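Long-range contacts in pleckstrin homology domain-containing family A member 8 (Homo sapiens, PDB 5KDI), which binds a simple monoglycosylated ceramide within its all-helical GLTP fold and probably transfers such glycosphingolipids between membranes: residues T2-M7 and R180-Y185; T9-I14 and E25-S30; F106-L111 and L184-M189. The protein carries 2 engineered substitutions. One frame throughout, in Å; residues are numbered along the deposited sequence.

From the N terminus, residues 2-7 pair with 180-185 on helix 172-202 (contact 1), spanning most of the chain. Nested inside that loop, contact 2 is short-range: 9-14, ahead of the first helix, packs on 25-30 of helix 24-32. Contact 3 opens within the loop of contact 1, at 106-111 on helix 93-115, and closes at 184-189, overlapping and running past that loop's end. Contacts 1 and 3 share Tyr185, and both touch the bound glycolipid. Phe4 packs on Leu111 between them, while Ser10 and Ser12 bring contact 2 against Tyr185, Leu184 and Ala188. The N-terminal segment is joined to the first and last helices and to helix 93-115, both directly and through helix 172-202.

Contact 1: residues T2-M7 and R180-Y185; sequences TFFSTM and RDLSLY. With 6S8 ((~{Z})-~{N}-[(~{E},2~{S},3~{R})-1-[(2~{R},3~{R},4~{S},5~{R},6~{R})-6-(hydroxymethyl)-3,4,5-tris(oxidanyl)oxan-2-yl]oxy-3-oxidanyl-octadec-4-en-2-yl]octadec-9-enamide), chain C.
A single carboxylate oxygen, Asp181 OD2, accepts hydrogen bonds from three side-chain donors. Thr2 OG1 meets it tip to tip at 2.7 Å on the anti lone pair, whereas Ser5 OG comes to OD2 from above the carboxylate plane, also at 2.7 Å. The third donor is Arg180 NH2 of the same helix. Arg180 grips the carboxylate side-on, its chain bent at chi3 so that NE reaches Asp181 OD1 at 2.8 Å; this salt bridge would be expected to keep Asp181 ionised. Thr2 OG1 also accepts from Phe4 N (3.0 Å), forming an ST turn that starts the short 3-10 segment and ties the turn to the carboxylate.

Beyond this polar cluster the Phe4 ring plugs in against the helix. Leu182 CD2 sits almost exactly over the ring centre, 3.5 Å from the Phe4 centroid, and Phe3 CD2 lies on the opposite face toward the rim. The ring edge is directed, through CD1, at the middle of the Tyr185 face: a T-shaped pair with planes at 67°. Water 1 donates to both Phe4 O and Asp181 O, bridging the two backbones. Next to CD1 in the ring, Phe4 CE1 lies 3.4 Å from CAR, the terminal methyl of the acyl chain, and Phe3 CE2 also approaches it. Phe3 and Phe4 thus line the lipid pocket of this GLTP fold where the acyl chain ends.

Contact 2: residues T9-I14 and E25-S30; sequences TSFSDI and EAFLAS
Two bumps on the N-terminal segment, the Phe11 ring and the Ile14 tip, fit against one side of helix 24-32, with Ser30 set between them. The Phe11 ring lies flat across the Ser30 methylene: Ser30 CB stands 3.7 Å from the Phe11 centroid, displaced a little toward the rim where CE1 and CZ come closest. CG of Phe11 is anti to its carbonyl carbon (chi1 -66°), and the ring extends over the helix to put the same CE1 against CE1 of Phe27, 3.9 Å away. There the two rings make an offset edge-to-face pair, the edge of Phe11 turned to the face of Phe27 with the planes at 68°. Ile14 supplies the second bump. Its CG1-CD1 arm is fully extended (chi2 179°) and settles into the shallow groove between Ala26 and Ser30, one turn apart, where CD1 touches Ala26 O at 3.7 Å and Ser30 OG at the same separation. The small Ala26 methyl forms one wall of this groove, CB lying 4.0 Å from Ile14 CG1.

In this all-helical GLTP fold the segment thus lies back along the first helix; its 3-10 turn at 11-13 begins with Phe11 and is followed by Ile14, whose side chain points to the helix. The backbones come nearest at Thr9 and Ser30, whose CA atoms are 4.7 Å apart; beside them water 2 donates to Thr9 O and, at 2.6 Å, to Ser30 O. Thr9 directs its side chain away from the helix, and its hydroxyl is hydrogen-bonded to Thr6. Farther in, Phe11 and Phe27 both reach Leu104 of helix 93-115, and Phe11 meets Tyr185 of helix 172-202 edge-to-face.

Contact 3: residues F106-L111 and L184-M189; sequences FLKGFL and LYLPAM. With 6S8 ((~{Z})-~{N}-[(~{E},2~{S},3~{R})-1-[(2~{R},3~{R},4~{S},5~{R},6~{R})-6-(hydroxymethyl)-3,4,5-tris(oxidanyl)oxan-2-yl]oxy-3-oxidanyl-octadec-4-en-2-yl]octadec-9-enamide), chain C.
Leu111 and Leu186 meet in a buried apolar contact between these two helices: Leu186 CD2 lies 3.7 Å from Leu111 CB and also reaches back to Lys108 CG. The CD1 branch of Leu111 takes the other direction and touches Tyr185 CE2 at 3.7 Å, so one leucine spans two neighbouring residues of the partner helix. One turn earlier Leu107 CD2 faces both Tyr185 OH and Met189 CE, its side chain crossing theirs at about a right angle. In Met189 the extended chi1 and chi2 bring SD to 3.8 Å from Lys108 CB, and the bend at chi3 (-47°) turns CE toward Leu107. Lys108 takes part through its aliphatic stem, CD lying over Leu186 O at 3.8 Å. No hydrogen bond joins the two segments.

Behind this layer, the two branches of Leu107 divide the work. While CD2 faces helix 172-202, CD1 turns to the bound lipid, 4.0 Å from its CAL. Phe106, on the same turn, meets the acyl chain at its double bond, CD2 coming within 3.6 Å of CAJ. Helix 93-115 therefore serves as a pocket wall whose outer side is backed by helix 172-202. The latter is kinked at Pro187, where the ring nitrogen has no hydrogen to give to the preceding turn.

The axes of segments 106-111 and 184-189 approach to 10.3 Å, their directions 146° apart. On the lipid-facing side of helix 93-115, Phe106 and Phe110 continue the packing onto helix 121-131, so helix 93-115 lies between that helix and helix 172-202.

Contact 1: residues T2-M7 and R180-Y185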
loop_
_atom_site.group_PDB
_atom_site.type_symbol
_atom_site.label_atom_id
_atom_site.label_comp_id
_atom_site.label_asym_id
_atom_site.label_seq_id
_atom_site.Cartn_x
_atom_site.Cartn_y
_atom_site.Cartn_z
ATOM N N THR A 2 10.043 9.186 -12.231
ATOM C CA THR A 2 9.314 7.959 -12.356
ATOM C C THR A 2 7.953 8.101 -11.653
ATOM O O THR A 2 7.699 9.095 -10.953
ATOM C CB THR A 2 10.017 6.727 -11.781
ATOM O OG1 THR A 2 9.851 6.773 -10.376
ATOM C CG2 THR A 2 11.552 6.574 -12.202
ATOM N N PHE A 3 7.081 7.095 -11.838
ATOM C CA PHE A 3 5.849 7.057 -11.111
ATOM C C PHE A 3 6.051 7.399 -9.620
ATOM O O PHE A 3 5.205 8.086 -8.983
ATOM C CB PHE A 3 5.240 5.641 -11.212
ATOM C CG PHE A 3 4.178 5.328 -10.162
ATOM C CD1 PHE A 3 2.887 5.812 -10.301
ATOM C CD2 PHE A 3 4.483 4.642 -8.983
ATOM C CE1 PHE A 3 1.902 5.602 -9.354
ATOM C CE2 PHE A 3 3.496 4.401 -8.007
ATOM C CZ PHE A 3 2.200 4.884 -8.201
ATOM N N PHE A 4 7.132 6.848 -9.028
ATOM C CA PHE A 4 7.344 6.934 -7.593
ATOM C C PHE A 4 7.697 8.290 -7.074
ATOM O O PHE A 4 7.616 8.495 -5.834
ATOM C CB PHE A 4 8.404 5.917 -7.171
ATOM C CG PHE A 4 8.034 4.510 -7.451
ATOM C CD1 PHE A 4 7.093 3.876 -6.670
ATOM C CD2 PHE A 4 8.576 3.839 -8.529
ATOM C CE1 PHE A 4 6.703 2.575 -6.948
ATOM C CE2 PHE A 4 8.208 2.540 -8.802
ATOM C CZ PHE A 4 7.269 1.909 -8.020
ATOM N N SER A 5 7.870 9.263 -7.977
ATOM C CA SER A 5 8.082 10.642 -7.581
ATOM C C SER A 5 7.072 11.603 -8.142
ATOM O O SER A 5 7.229 12.819 -8.051
ATOM C CB SER A 5 9.522 11.087 -7.889
ATOM O OG SER A 5 9.907 10.847 -9.232
ATOM N N THR A 6 5.976 11.061 -8.668
ATOM C CA THR A 6 4.913 11.894 -9.189
ATOM C C THR A 6 4.162 12.541 -8.049
ATOM O O THR A 6 4.112 12.015 -6.921
ATOM C CB THR A 6 3.999 11.100 -10.156
ATOM O OG1 THR A 6 3.443 9.933 -9.463
ATOM C CG2 THR A 6 4.768 10.748 -11.466
ATOM N N MET A 7 3.493 13.673 -8.301
ATOM C CA MET A 7 2.808 14.410 -7.220
ATOM C C MET A 7 1.781 13.495 -6.482
ATOM O O MET A 7 1.018 12.717 -7.131
ATOM C CB MET A 7 2.050 15.567 -7.876
ATOM C CG MET A 7 1.367 16.536 -6.913
ATOM S SD MET A 7 2.327 17.111 -5.480
ATOM C CE MET A 7 2.777 18.759 -6.022
ATOM N N ARG A 180 16.714 5.807 -7.398
ATOM C CA ARG A 180 16.602 7.048 -6.606
ATOM C C ARG A 180 15.281 7.110 -5.948
ATOM O O ARG A 180 15.201 7.317 -4.716
ATOM C CB ARG A 180 16.807 8.275 -7.521
ATOM C CG ARG A 180 16.564 9.664 -6.937
ATOM C CD ARG A 180 16.333 10.765 -7.937
ATOM N NE ARG A 180 15.104 10.511 -8.704
ATOM C CZ ARG A 180 14.961 10.530 -10.022
ATOM N NH1 ARG A 180 15.999 10.804 -10.818
ATOM N NH2 ARG A 180 13.760 10.242 -10.531
ATOM N N ASP A 181 14.211 6.910 -6.707
ATOM C CA ASP A 181 12.884 7.126 -6.169
ATOM C C ASP A 181 12.467 6.049 -5.183
ATOM O O ASP A 181 11.829 6.354 -4.145
ATOM C CB ASP A 181 11.882 7.242 -7.314
ATOM C CG ASP A 181 12.040 8.516 -8.106
ATOM O OD1 ASP A 181 12.775 9.437 -7.636
ATOM O OD2 ASP A 181 11.416 8.597 -9.205
ATOM N N LEU A 182 12.754 4.776 -5.506
ATOM C CA LEU A 182 12.460 3.677 -4.565
ATOM C C LEU A 182 13.276 3.735 -3.309
ATOM O O LEU A 182 12.792 3.341 -2.218
ATOM C CB LEU A 182 12.606 2.306 -5.235
ATOM C CG LEU A 182 11.494 1.926 -6.221
ATOM C CD1 LEU A 182 11.842 0.639 -6.965
ATOM C CD2 LEU A 182 10.121 1.963 -5.540
ATOM N N SER A 183 14.494 4.270 -3.398
ATOM C CA SER A 183 15.347 4.437 -2.199
ATOM C C SER A 183 14.829 5.457 -1.204
ATOM O O SER A 183 15.249 5.454 -0.039
ATOM C CB SER A 183 16.765 4.798 -2.626
ATOM O OG SER A 183 17.382 3.726 -3.232
ATOM N N LEU A 184 13.886 6.313 -1.635
ATOM C CA LEU A 184 13.138 7.187 -0.727
ATOM C C LEU A 184 11.749 6.582 -0.371
ATOM O O LEU A 184 11.359 6.600 0.788
ATOM C CB LEU A 184 12.908 8.546 -1.430
ATOM C CG LEU A 184 14.138 9.406 -1.576
ATOM C CD1 LEU A 184 13.818 10.517 -2.577
ATOM C CD2 LEU A 184 14.543 9.927 -0.184
ATOM N N TYR A 185 11.057 6.085 -1.392
ATOM C CA TYR A 185 9.692 5.566 -1.245
ATOM C C TYR A 185 9.590 4.449 -0.207
ATOM O O TYR A 185 8.760 4.459 0.702
ATOM C CB TYR A 185 9.197 5.078 -2.610
ATOM C CG TYR A 185 7.751 4.681 -2.744
ATOM C CD1 TYR A 185 6.762 5.615 -3.063
ATOM C CD2 TYR A 185 7.373 3.366 -2.624
ATOM C CE1 TYR A 185 5.447 5.209 -3.292
ATOM C CE2 TYR A 185 6.098 2.961 -2.864
ATOM C CZ TYR A 185 5.138 3.874 -3.159
ATOM O OH TYR A 185 3.869 3.396 -3.428
HETATM C C1 6S8 C . -9.488 -9.120 2.846
HETATM C C2 6S8 C . -8.538 -9.405 1.705
HETATM N N2 6S8 C . -7.711 -8.227 1.481
HETATM C C3 6S8 C . -9.350 -9.736 0.420
HETATM O O3 6S8 C . -10.196 -10.861 0.741
HETATM C C4 6S8 C . -8.425 -10.059 -0.695
HETATM C C5 6S8 C . -8.419 -9.330 -1.814
HETATM C C6 6S8 C . -7.547 -9.564 -3.017
HETATM C C7 6S8 C . -6.509 -10.655 -2.940
HETATM C C8 6S8 C . -6.218 -10.963 -4.383
HETATM C C9 6S8 C . -4.811 -11.433 -4.457
HETATM C C10 6S8 C . -3.895 -10.239 -4.405
HETATM C C11 6S8 C . -3.102 -10.104 -5.719
HETATM C C12 6S8 C . -1.808 -9.364 -5.430
HETATM C C13 6S8 C . -1.506 -8.176 -6.332
HETATM C C14 6S8 C . -0.987 -8.515 -7.719
HETATM C C15 6S8 C . 0.013 -7.463 -8.221
HETATM C C16 6S8 C . -0.179 -6.905 -9.620
HETATM C C17 6S8 C . 0.983 -6.983 -10.623
HETATM C C18 6S8 C . 2.218 -6.152 -10.308
HETATM C C1A 6S8 C . -10.734 -7.260 3.728
HETATM O O1A 6S8 C . -10.321 -7.989 2.592
HETATM C C2A 6S8 C . -11.075 -5.852 3.327
HETATM O O2A 6S8 C . -9.887 -5.234 2.797
HETATM C C3A 6S8 C . -11.711 -5.073 4.477
HETATM O O3A 6S8 C . -12.149 -3.819 4.005
HETATM C C4A 6S8 C . -12.858 -5.877 5.059
HETATM O O4A 6S8 C . -13.995 -5.845 4.200
HETATM O O5A 6S8 C . -13.135 -9.498 6.030
HETATM C C5M 6S8 C . -12.398 -7.284 5.391
HETATM C C6A 6S8 C . -13.531 -8.114 5.937
HETATM O O6A 6S8 C . -11.897 -7.903 4.202
HETATM C CAA 6S8 C . -6.387 -8.260 1.495
HETATM O OAA 6S8 C . -5.710 -9.242 1.791
HETATM C CAB 6S8 C . -5.743 -6.944 1.178
HETATM C CAC 6S8 C . -5.687 -7.108 -0.370
HETATM C CAD 6S8 C . -4.318 -6.859 -0.831
HETATM C CAE 6S8 C . -4.399 -5.657 -1.728
HETATM C CAF 6S8 C . -2.972 -5.409 -2.193
HETATM C CAG 6S8 C . -2.601 -3.923 -2.034
HETATM C CAH 6S8 C . -1.743 -3.443 -3.211
HETATM C CAI 6S8 C . -0.416 -4.134 -3.096
HETATM C CAJ 6S8 C . 0.279 -4.591 -4.142
HETATM C CAK 6S8 C . -0.129 -4.453 -5.573
HETATM C CAL 6S8 C . 1.235 -4.597 -6.260
HETATM C CAM 6S8 C . 1.303 -4.009 -7.654
HETATM C CAN 6S8 C . 0.974 -2.546 -7.623
HETATM C CAO 6S8 C . 1.680 -1.841 -8.758
HETATM C CAP 6S8 C . 3.011 -1.273 -8.349
HETATM C CAQ 6S8 C . 3.141 0.163 -8.742
HETATM C CAR 6S8 C . 3.928 0.833 -7.688
HETATM O O HOH W 1 10.104 8.709 -4.342
#

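Contact 2: residues T9-I14 and E25-S30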
loop_
_atom_site.group_PDB
_atom_site.type_symbol
_atom_site.label_atom_id
_atom_site.label_comp_id
_atom_site.label_asym_id
_atom_site.label_seq_id
_atom_site.Cartn_x
_atom_site.Cartn_y
_atom_site.Cartn_z
ATOM N N THR A 9 2.213 10.859 -4.875
ATOM C CA THR A 9 2.482 9.442 -4.867
ATOM C C THR A 9 3.349 8.992 -3.719
ATOM O O THR A 9 3.018 8.004 -3.008
ATOM C CB THR A 9 3.073 8.982 -6.190
ATOM O OG1 THR A 9 2.125 9.251 -7.242
ATOM C CG2 THR A 9 3.508 7.548 -6.187
ATOM N N SER A 10 4.476 9.653 -3.498
ATOM C CA SER A 10 5.442 9.068 -2.583
ATOM C C SER A 10 5.154 9.259 -1.078
ATOM O O SER A 10 4.942 10.364 -0.557
ATOM C CB SER A 10 6.853 9.592 -2.852
ATOM O OG SER A 10 7.766 8.804 -2.123
ATOM N N PHE A 11 5.282 8.153 -0.383
ATOM C CA PHE A 11 5.296 8.195 1.056
ATOM C C PHE A 11 6.408 9.106 1.657
ATOM O O PHE A 11 6.275 9.670 2.731
ATOM C CB PHE A 11 5.426 6.791 1.618
ATOM C CG PHE A 11 4.247 5.919 1.342
ATOM C CD1 PHE A 11 3.172 5.951 2.185
ATOM C CD2 PHE A 11 4.196 5.148 0.168
ATOM C CE1 PHE A 11 2.030 5.179 1.905
ATOM C CE2 PHE A 11 3.094 4.376 -0.092
ATOM C CZ PHE A 11 2.003 4.418 0.770
ATOM N N SER A 12 7.492 9.299 0.895
ATOM C CA SER A 12 8.627 10.121 1.261
ATOM C C SER A 12 8.332 11.613 1.275
ATOM O O SER A 12 9.149 12.367 1.807
ATOM C CB SER A 12 9.834 9.780 0.423
ATOM O OG SER A 12 9.756 10.162 -0.929
ATOM N N ASP A 13 7.203 12.027 0.695
ATOM C CA ASP A 13 6.825 13.433 0.673
ATOM C C ASP A 13 5.765 13.741 1.757
ATOM O O ASP A 13 5.263 14.838 1.829
ATOM C CB ASP A 13 6.342 13.850 -0.720
ATOM C CG ASP A 13 7.460 14.008 -1.724
ATOM O OD1 ASP A 13 8.586 14.227 -1.304
ATOM O OD2 ASP A 13 7.178 13.839 -2.958
ATOM N N ILE A 14 5.481 12.743 2.605
ATOM C CA ILE A 14 4.608 12.906 3.730
ATOM C C ILE A 14 5.433 13.231 4.982
ATOM O O ILE A 14 6.286 12.421 5.429
ATOM C CB ILE A 14 3.756 11.651 3.989
ATOM C CG1 ILE A 14 2.987 11.198 2.752
ATOM C CG2 ILE A 14 2.847 11.896 5.167
ATOM C CD1 ILE A 14 2.155 9.964 2.980
ATOM N N GLU A 25 -5.043 12.576 4.841
ATOM C CA GLU A 25 -5.277 12.711 3.388
ATOM C C GLU A 25 -4.074 12.292 2.589
ATOM O O GLU A 25 -4.196 11.591 1.585
ATOM C CB GLU A 25 -5.739 14.105 2.943
ATOM C CG GLU A 25 -6.950 14.694 3.642
ATOM C CD GLU A 25 -7.434 16.032 2.958
ATOM O OE1 GLU A 25 -6.949 16.395 1.832
ATOM O OE2 GLU A 25 -8.268 16.757 3.585
ATOM N N ALA A 26 -2.894 12.747 2.984
ATOM C CA ALA A 26 -1.685 12.415 2.231
ATOM C C ALA A 26 -1.405 10.914 2.204
ATOM O O ALA A 26 -1.027 10.351 1.173
ATOM C CB ALA A 26 -0.476 13.204 2.739
ATOM N N PHE A 27 -1.582 10.253 3.336
ATOM C CA PHE A 27 -1.425 8.815 3.397
ATOM C C PHE A 27 -2.368 8.108 2.437
ATOM O O PHE A 27 -1.969 7.199 1.717
ATOM C CB PHE A 27 -1.539 8.331 4.848
ATOM C CG PHE A 27 -1.284 6.852 4.986
ATOM C CD1 PHE A 27 0.011 6.412 5.225
ATOM C CD2 PHE A 27 -2.287 5.933 4.901
ATOM C CE1 PHE A 27 0.286 5.088 5.363
ATOM C CE2 PHE A 27 -2.021 4.566 5.079
ATOM C CZ PHE A 27 -0.742 4.170 5.292
ATOM N N LEU A 28 -3.654 8.477 2.480
ATOM C CA LEU A 28 -4.653 7.818 1.655
ATOM C C LEU A 28 -4.349 8.074 0.165
ATOM O O LEU A 28 -4.589 7.214 -0.689
ATOM C CB LEU A 28 -6.040 8.221 2.049
ATOM C CG LEU A 28 -6.491 7.771 3.465
ATOM C CD1 LEU A 28 -7.900 8.300 3.711
ATOM C CD2 LEU A 28 -6.465 6.255 3.605
ATOM N N ALA A 29 -3.829 9.263 -0.147
ATOM C CA ALA A 29 -3.456 9.575 -1.556
ATOM C C ALA A 29 -2.326 8.704 -2.044
ATOM O O ALA A 29 -2.331 8.241 -3.200
ATOM C CB ALA A 29 -3.114 11.069 -1.726
ATOM N N SER A 30 -1.392 8.438 -1.156
ATOM C CA SER A 30 -0.272 7.541 -1.506
ATOM C C SER A 30 -0.786 6.112 -1.736
ATOM O O SER A 30 -0.282 5.374 -2.626
ATOM C CB SER A 30 0.838 7.598 -0.452
ATOM O OG SER A 30 1.493 8.878 -0.542
HETATM O O HOH W 2 2.114 5.406 -3.744
#

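Contact 3: residues F106-L111 and L184-M189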
loop_
_atom_site.group_PDB
_atom_site.type_symbol
_atom_site.label_atom_id
_atom_site.label_comp_id
_atom_site.label_asym_id
_atom_site.label_seq_id
_atom_site.Cartn_x
_atom_site.Cartn_y
_atom_site.Cartn_z
ATOM N N PHE A 106 2.997 -5.935 1.769
ATOM C CA PHE A 106 3.158 -6.709 0.546
ATOM C C PHE A 106 3.788 -5.875 -0.592
ATOM O O PHE A 106 4.815 -6.272 -1.199
ATOM C CB PHE A 106 1.859 -7.372 0.122
ATOM C CG PHE A 106 1.905 -8.008 -1.246
ATOM C CD1 PHE A 106 2.693 -9.104 -1.511
ATOM C CD2 PHE A 106 1.204 -7.471 -2.275
ATOM C CE1 PHE A 106 2.725 -9.693 -2.791
ATOM C CE2 PHE A 106 1.227 -8.045 -3.523
ATOM C CZ PHE A 106 2.001 -9.143 -3.795
ATOM N N LEU A 107 3.223 -4.683 -0.842
ATOM C CA LEU A 107 3.756 -3.796 -1.856
ATOM C C LEU A 107 5.253 -3.467 -1.590
ATOM O O LEU A 107 6.078 -3.490 -2.498
ATOM C CB LEU A 107 2.900 -2.487 -1.855
ATOM C CG LEU A 107 3.438 -1.401 -2.789
ATOM C CD1 LEU A 107 3.415 -1.843 -4.280
ATOM C CD2 LEU A 107 2.613 -0.151 -2.527
ATOM N N LYS A 108 5.567 -3.151 -0.337
ATOM C CA LYS A 108 6.933 -2.816 0.069
ATOM C C LYS A 108 7.865 -4.016 -0.253
ATOM O O LYS A 108 8.950 -3.850 -0.806
ATOM C CB LYS A 108 7.020 -2.398 1.520
ATOM C CG LYS A 108 8.280 -1.722 1.933
ATOM C CD LYS A 108 8.322 -1.220 3.328
ATOM C CE LYS A 108 8.497 -2.335 4.301
ATOM N NZ LYS A 108 9.944 -2.763 4.358
ATOM N N GLY A 109 7.405 -5.241 0.105
ATOM C CA GLY A 109 8.209 -6.441 -0.119
ATOM C C GLY A 109 8.467 -6.654 -1.602
ATOM O O GLY A 109 9.570 -6.982 -2.012
ATOM N N PHE A 110 7.417 -6.534 -2.411
ATOM C CA PHE A 110 7.510 -6.738 -3.831
ATOM C C PHE A 110 8.452 -5.685 -4.470
ATOM O O PHE A 110 9.338 -6.026 -5.231
ATOM C CB PHE A 110 6.109 -6.567 -4.424
ATOM C CG PHE A 110 6.108 -6.418 -5.935
ATOM C CD1 PHE A 110 6.647 -7.403 -6.828
ATOM C CD2 PHE A 110 5.576 -5.280 -6.516
ATOM C CE1 PHE A 110 6.647 -7.195 -8.193
ATOM C CE2 PHE A 110 5.561 -5.085 -7.870
ATOM C CZ PHE A 110 6.079 -6.035 -8.731
ATOM N N LEU A 111 8.296 -4.424 -4.101
ATOM C CA LEU A 111 9.112 -3.376 -4.701
ATOM C C LEU A 111 10.562 -3.441 -4.242
ATOM O O LEU A 111 11.465 -3.090 -5.000
ATOM C CB LEU A 111 8.529 -1.997 -4.433
ATOM C CG LEU A 111 7.215 -1.663 -5.114
ATOM C CD1 LEU A 111 6.719 -0.285 -4.616
ATOM C CD2 LEU A 111 7.353 -1.648 -6.641
ATOM N N LEU A 184 13.886 6.313 -1.635
ATOM C CA LEU A 184 13.138 7.187 -0.727
ATOM C C LEU A 184 11.749 6.582 -0.371
ATOM O O LEU A 184 11.359 6.600 0.788
ATOM C CB LEU A 184 12.908 8.546 -1.430
ATOM C CG LEU A 184 14.138 9.406 -1.576
ATOM C CD1 LEU A 184 13.818 10.517 -2.577
ATOM C CD2 LEU A 184 14.543 9.927 -0.184
ATOM N N TYR A 185 11.057 6.085 -1.392
ATOM C CA TYR A 185 9.692 5.566 -1.245
ATOM C C TYR A 185 9.590 4.449 -0.207
ATOM O O TYR A 185 8.760 4.459 0.702
ATOM C CB TYR A 185 9.197 5.078 -2.610
ATOM C CG TYR A 185 7.751 4.681 -2.744
ATOM C CD1 TYR A 185 6.762 5.615 -3.063
ATOM C CD2 TYR A 185 7.373 3.366 -2.624
ATOM C CE1 TYR A 185 5.447 5.209 -3.292
ATOM C CE2 TYR A 185 6.098 2.961 -2.864
ATOM C CZ TYR A 185 5.138 3.874 -3.159
ATOM O OH TYR A 185 3.869 3.396 -3.428
ATOM N N LEU A 186 10.500 3.495 -0.313
ATOM C CA LEU A 186 10.460 2.310 0.540
ATOM C C LEU A 186 10.774 2.569 2.017
ATOM O O LEU A 186 10.000 2.182 2.859
ATOM C CB LEU A 186 11.247 1.182 -0.070
ATOM C CG LEU A 186 10.812 0.720 -1.463
ATOM C CD1 LEU A 186 11.843 -0.244 -2.014
ATOM C CD2 LEU A 186 9.407 0.108 -1.503
ATOM N N PRO A 187 11.878 3.272 2.354
ATOM C CA PRO A 187 12.116 3.527 3.781
ATOM C C PRO A 187 11.082 4.443 4.375
ATOM O O PRO A 187 10.758 4.347 5.582
ATOM C CB PRO A 187 13.482 4.129 3.828
ATOM C CG PRO A 187 13.774 4.577 2.501
ATOM C CD PRO A 187 13.021 3.706 1.524
ATOM N N ALA A 188 10.534 5.365 3.575
ATOM C CA ALA A 188 9.458 6.238 4.097
ATOM C C ALA A 188 8.238 5.393 4.429
ATOM O O ALA A 188 7.662 5.545 5.493
ATOM C CB ALA A 188 9.081 7.329 3.064
ATOM N N MET A 189 7.862 4.491 3.539
ATOM C CA MET A 189 6.753 3.583 3.790
ATOM C C MET A 189 7.012 2.728 5.035
ATOM O O MET A 189 6.151 2.570 5.923
ATOM C CB MET A 189 6.414 2.710 2.578
ATOM C CG MET A 189 5.018 2.168 2.696
ATOM S SD MET A 189 4.814 0.679 1.694
ATOM C CE MET A 189 5.540 1.161 0.157
HETATM C C1 6S8 C . -9.488 -9.120 2.846
HETATM C C2 6S8 C . -8.538 -9.405 1.705
HETATM N N2 6S8 C . -7.711 -8.227 1.481
HETATM C C3 6S8 C . -9.350 -9.736 0.420
HETATM O O3 6S8 C . -10.196 -10.861 0.741
HETATM C C4 6S8 C . -8.425 -10.059 -0.695
HETATM C C5 6S8 C . -8.419 -9.330 -1.814
HETATM C C6 6S8 C . -7.547 -9.564 -3.017
HETATM C C7 6S8 C . -6.509 -10.655 -2.940
HETATM C C8 6S8 C . -6.218 -10.963 -4.383
HETATM C C9 6S8 C . -4.811 -11.433 -4.457
HETATM C C10 6S8 C . -3.895 -10.239 -4.405
HETATM C C11 6S8 C . -3.102 -10.104 -5.719
HETATM C C12 6S8 C . -1.808 -9.364 -5.430
HETATM C C13 6S8 C . -1.506 -8.176 -6.332
HETATM C C14 6S8 C . -0.987 -8.515 -7.719
HETATM C C15 6S8 C . 0.013 -7.463 -8.221
HETATM C C16 6S8 C . -0.179 -6.905 -9.620
HETATM C C17 6S8 C . 0.983 -6.983 -10.623
HETATM C C18 6S8 C . 2.218 -6.152 -10.308
HETATM C C1A 6S8 C . -10.734 -7.260 3.728
HETATM O O1A 6S8 C . -10.321 -7.989 2.592
HETATM C C2A 6S8 C . -11.075 -5.852 3.327
HETATM O O2A 6S8 C . -9.887 -5.234 2.797
HETATM C C3A 6S8 C . -11.711 -5.073 4.477
HETATM O O3A 6S8 C . -12.149 -3.819 4.005
HETATM C C4A 6S8 C . -12.858 -5.877 5.059
HETATM O O4A 6S8 C . -13.995 -5.845 4.200
HETATM O O5A 6S8 C . -13.135 -9.498 6.030
HETATM C C5M 6S8 C . -12.398 -7.284 5.391
HETATM C C6A 6S8 C . -13.531 -8.114 5.937
HETATM O O6A 6S8 C . -11.897 -7.903 4.202
HETATM C CAA 6S8 C . -6.387 -8.260 1.495
HETATM O OAA 6S8 C . -5.710 -9.242 1.791
HETATM C CAB 6S8 C . -5.743 -6.944 1.178
HETATM C CAC 6S8 C . -5.687 -7.108 -0.370
HETATM C CAD 6S8 C . -4.318 -6.859 -0.831
HETATM C CAE 6S8 C . -4.399 -5.657 -1.728
HETATM C CAF 6S8 C . -2.972 -5.409 -2.193
HETATM C CAG 6S8 C . -2.601 -3.923 -2.034
HETATM C CAH 6S8 C . -1.743 -3.443 -3.211
HETATM C CAI 6S8 C . -0.416 -4.134 -3.096
HETATM C CAJ 6S8 C . 0.279 -4.591 -4.142
HETATM C CAK 6S8 C . -0.129 -4.453 -5.573
HETATM C CAL 6S8 C . 1.235 -4.597 -6.260
HETATM C CAM 6S8 C . 1.303 -4.009 -7.654
HETATM C CAN 6S8 C . 0.974 -2.546 -7.623
HETATM C CAO 6S8 C . 1.680 -1.841 -8.758
HETATM C CAP 6S8 C . 3.011 -1.273 -8.349
HETATM C CAQ 6S8 C . 3.141 0.163 -8.742
HETATM C CAR 6S8 C . 3.928 0.833 -7.688
#